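Local coordinates for protein Cap5O (Staphylococcus aureus, PDB 3OJO) that acts as an NAD-dependent UDP-N-acetyl-mannosamine dehydrogenase in the biosynthesis of capsular polysaccharide, at residues E212-K215 with L216-T220; D223-I226 with A227-N230. All coordinates share one frame; numbering follows the deposited sequence.

Interaction 1: E212-K215 with L216-T220; sequences EMSK and LMENT. With PDC (pyridine-2,6-dicarboxylic acid), chain L.
The amide of Asn219 lies with one face against the backbone of Lys215. Lys215 O sits over that face, 3.6 Å from Asn219 CG. At the oxygen edge of the amide is a bound pyridine-2,6-dicarboxylic acid, with Asn219 OD1 3.5 Å from its C5. Asn219 ND2 donates to the carbonyl of Cys269, which helps fix the rotation of the amide. The ligand ring turns its C4-C5 edge to the helix, and Glu218 O approaches C4 to 3.2 Å. The carboxylate of Glu218 has the Lys215 chain on one side of its plane. CD of Lys215 comes obliquely to 3.4 Å from Glu218 OE2. The Lys215 chain reaches this place by a bend at chi2 (-67°) and runs alongside Glu218. Lys215 NZ stays 4.3 Å from Glu218 OE2, too far for a salt bridge. OE2 is instead paired with Arg163, whose NH1 also bonds the ligand. Leu216 O is gripped twice. Thr220 N and Thr220 OG1 reach Leu216 O from opposite faces of the carbonyl plane, with OG1 2.7 Å from Leu216 O. Helical bonds hold the backbone, with Met217 N to Met213 O at 2.8 Å and weaker ones from Leu216 and Asn219. The ligand probably comes from the europium complex Eu(PDC)3 present in this derivative crystal, so it need not mark a substrate site. All of this belongs to helix 208-238. Ser214 and Lys215 rest on strand 178-182 of the Rossmann sheet. Met213, Ser214, Met217 and Thr220 pack on the second subunit.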
# COMPACT_ATOMS: atom_id res chain seq x y z
N GLU B 212 -10.82 -8.58 14.64
CA GLU B 212 -9.40 -8.78 14.89
C GLU B 212 -8.58 -8.48 13.60
O GLU B 212 -7.71 -7.64 13.64
CB GLU B 212 -9.13 -10.21 15.39
CG GLU B 212 -9.81 -10.57 16.70
CD GLU B 212 -9.84 -12.05 17.04
OE1 GLU B 212 -9.96 -12.89 16.12
OE2 GLU B 212 -9.80 -12.37 18.25
N MET B 213 -8.89 -9.18 12.50
CA MET B 213 -8.23 -9.11 11.21
C MET B 213 -8.19 -7.71 10.61
O MET B 213 -7.15 -7.27 10.11
CB MET B 213 -8.87 -10.12 10.24
CG MET B 213 -7.99 -10.51 9.04
SD MET B 213 -6.21 -10.69 9.42
CE MET B 213 -5.97 -12.48 9.33
N SER B 214 -9.32 -7.00 10.70
CA SER B 214 -9.52 -5.65 10.21
C SER B 214 -8.55 -4.65 10.84
O SER B 214 -7.99 -3.80 10.14
CB SER B 214 -10.98 -5.23 10.44
OG SER B 214 -11.13 -3.83 10.61
N LYS B 215 -8.41 -4.71 12.15
CA LYS B 215 -7.58 -3.75 12.86
C LYS B 215 -6.10 -3.94 12.61
O LYS B 215 -5.34 -2.98 12.55
CB LYS B 215 -7.94 -3.71 14.36
CG LYS B 215 -9.18 -2.86 14.60
CD LYS B 215 -8.94 -1.36 14.32
CE LYS B 215 -10.22 -0.62 13.98
NZ LYS B 215 -10.58 0.36 15.03
N LEU B 216 -5.74 -5.17 12.38
CA LEU B 216 -4.40 -5.57 12.09
C LEU B 216 -4.02 -5.31 10.64
O LEU B 216 -2.86 -4.99 10.37
CB LEU B 216 -4.16 -7.01 12.56
CG LEU B 216 -4.22 -7.22 14.10
CD1 LEU B 216 -3.60 -8.55 14.51
CD2 LEU B 216 -3.50 -6.09 14.87
N MET B 217 -5.01 -5.44 9.70
CA MET B 217 -4.87 -5.10 8.28
C MET B 217 -4.61 -3.60 8.09
O MET B 217 -3.92 -3.21 7.16
CB MET B 217 -6.12 -5.49 7.51
CG MET B 217 -6.01 -6.83 6.90
SD MET B 217 -7.45 -7.35 5.90
CE MET B 217 -7.87 -5.86 5.07
N GLU B 218 -5.20 -2.76 8.97
CA GLU B 218 -5.01 -1.31 9.00
C GLU B 218 -3.54 -1.02 9.30
O GLU B 218 -2.89 -0.27 8.57
CB GLU B 218 -5.89 -0.67 10.11
CG GLU B 218 -7.36 -0.52 9.74
CD GLU B 218 -8.27 0.04 10.83
OE1 GLU B 218 -9.51 -0.07 10.70
OE2 GLU B 218 -7.74 0.58 11.83
N ASN B 219 -3.00 -1.71 10.32
CA ASN B 219 -1.62 -1.59 10.76
C ASN B 219 -0.63 -2.05 9.69
O ASN B 219 0.44 -1.46 9.55
CB ASN B 219 -1.42 -2.37 12.05
CG ASN B 219 -2.05 -1.73 13.26
OD1 ASN B 219 -2.71 -0.70 13.18
ND2 ASN B 219 -1.86 -2.34 14.44
N THR B 220 -0.98 -3.13 8.99
CA THR B 220 -0.24 -3.81 7.93
C THR B 220 -0.19 -2.98 6.64
O THR B 220 0.89 -2.83 6.06
CB THR B 220 -0.84 -5.20 7.74
OG1 THR B 220 -0.68 -5.90 8.97
CG2 THR B 220 -0.18 -5.96 6.64
N1 PDC L . -3.49 4.40 11.96
C2 PDC L . -3.22 4.75 10.70
C3 PDC L . -3.23 3.74 9.74
C4 PDC L . -3.48 2.43 10.21
C5 PDC L . -3.76 2.16 11.56
C6 PDC L . -3.77 3.22 12.42
C7 PDC L . -2.96 6.21 10.46
O1 PDC L . -2.73 6.63 9.34
O2 PDC L . -3.00 7.05 11.54
C8 PDC L . -4.07 3.18 13.86
O3 PDC L . -4.39 2.13 14.44
O4 PDC L . -4.01 4.34 14.54

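Interaction 2: D223-I226 with A227-N230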
# COMPACT_ATOMS: atom_id res chain seq x y z
N ASP B 223 2.21 -0.32 7.43
CA ASP B 223 3.60 -0.75 7.56
C ASP B 223 4.25 -1.06 6.23
O ASP B 223 5.37 -0.62 5.99
CB ASP B 223 3.73 -1.92 8.56
CG ASP B 223 5.14 -2.19 9.05
OD1 ASP B 223 5.64 -1.42 9.88
OD2 ASP B 223 5.74 -3.19 8.61
N VAL B 224 3.56 -1.83 5.37
CA VAL B 224 3.99 -2.23 4.04
C VAL B 224 4.18 -0.97 3.16
O VAL B 224 5.15 -0.89 2.38
CB VAL B 224 2.99 -3.26 3.43
CG1 VAL B 224 3.29 -3.51 1.94
CG2 VAL B 224 2.99 -4.60 4.20
N ASN B 225 3.26 0.02 3.29
CA ASN B 225 3.33 1.26 2.52
C ASN B 225 4.46 2.20 2.96
O ASN B 225 5.10 2.85 2.12
CB ASN B 225 1.97 1.92 2.43
CG ASN B 225 1.16 1.34 1.32
OD1 ASN B 225 0.35 0.44 1.52
ND2 ASN B 225 1.47 1.73 0.10
N ILE B 226 4.75 2.21 4.27
CA ILE B 226 5.86 2.96 4.84
C ILE B 226 7.16 2.30 4.36
O ILE B 226 8.06 3.01 3.93
CB ILE B 226 5.75 3.12 6.38
CG1 ILE B 226 4.60 4.10 6.74
CG2 ILE B 226 7.10 3.59 6.96
CD1 ILE B 226 4.33 4.26 8.31
N ALA B 227 7.23 0.95 4.38
CA ALA B 227 8.37 0.17 3.87
C ALA B 227 8.63 0.53 2.39
O ALA B 227 9.78 0.75 2.00
CB ALA B 227 8.08 -1.32 4.00
N LEU B 228 7.56 0.64 1.59
CA LEU B 228 7.65 1.04 0.18
C LEU B 228 8.31 2.42 0.01
O LEU B 228 9.23 2.56 -0.79
CB LEU B 228 6.28 0.96 -0.50
CG LEU B 228 6.20 1.44 -1.97
CD1 LEU B 228 7.21 0.71 -2.84
CD2 LEU B 228 4.83 1.26 -2.50
N ALA B 229 7.86 3.40 0.79
CA ALA B 229 8.37 4.77 0.84
C ALA B 229 9.84 4.77 1.23
O ALA B 229 10.65 5.40 0.56
CB ALA B 229 7.55 5.58 1.82
N ASN B 230 10.19 4.01 2.29
CA ASN B 230 11.55 3.88 2.80
C ASN B 230 12.49 3.21 1.81
O ASN B 230 13.64 3.64 1.67
CB ASN B 230 11.55 3.16 4.14
CG ASN B 230 11.08 4.01 5.31
OD1 ASN B 230 10.58 3.52 6.31
ND2 ASN B 230 11.34 5.27 5.27
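Ile226 and Asn230, one helical turn apart, have nearly the same first torsion, -71° and -76°. Each therefore carries one branch beside its own backbone N, and the two side chains run side by side in the same direction. In Ile226 that branch is CG1; CG2 lies opposite the N and faces the next turn. CG2 comes 4.3 Å from Asn230 CG, so the methyl lies obliquely over one face of the amide. Asn230 CG in turn is 3.5 Å from Ile226 O. Ile226 O also accepts the backbone N of Asn230 at 2.9 Å. Three more helical bonds complete the turn, from Ala227, Leu228 and Ala229 to the residues four before them. The small methyl of Ala227 sits low between two carbonyls, with CB 3.4 Å from Val224 O. Leu228 CB does the same at Asn225 O, also 3.4 Å. Asp223 O has a second donor, Asn295 ND2, besides Ala227 N at 2.9 Å. The Asp223 carboxylate forms a salt bridge with Arg101. Asn225 pairs by its ND2 with the OD1 of Asn225 of the second subunit, and Val224 packs on Val224 of that subunit. The two copies of helix 208-238 thus meet here through like residues, as expected near a twofold axis. Ile226, Ala227 and Asn230 pack on helix 286-312 of the same chain, and Ala227 also touches Leu287 of the second subunit.

In the fold
Interactions 1 and 2 follow each other along helix 208-238, a long helix of the family's central domain. Their centres are about 16 Å apart, and interaction 1 comes first. It lies nearer the Rossmann sheet and the NAD site, with Leu216 close to the NAD-binding Thr130. Interaction 2 is far from the NAD pocket and is set against helix 286-312. Both touch the second subunit, and one pair joins them across the interface: Thr220 of interaction 1 packs on Leu228 of that subunit, a residue of interaction 2. The helix thus runs from beside the cofactor-binding part of the chain to where the two copies meet, probably near the dimer twofold.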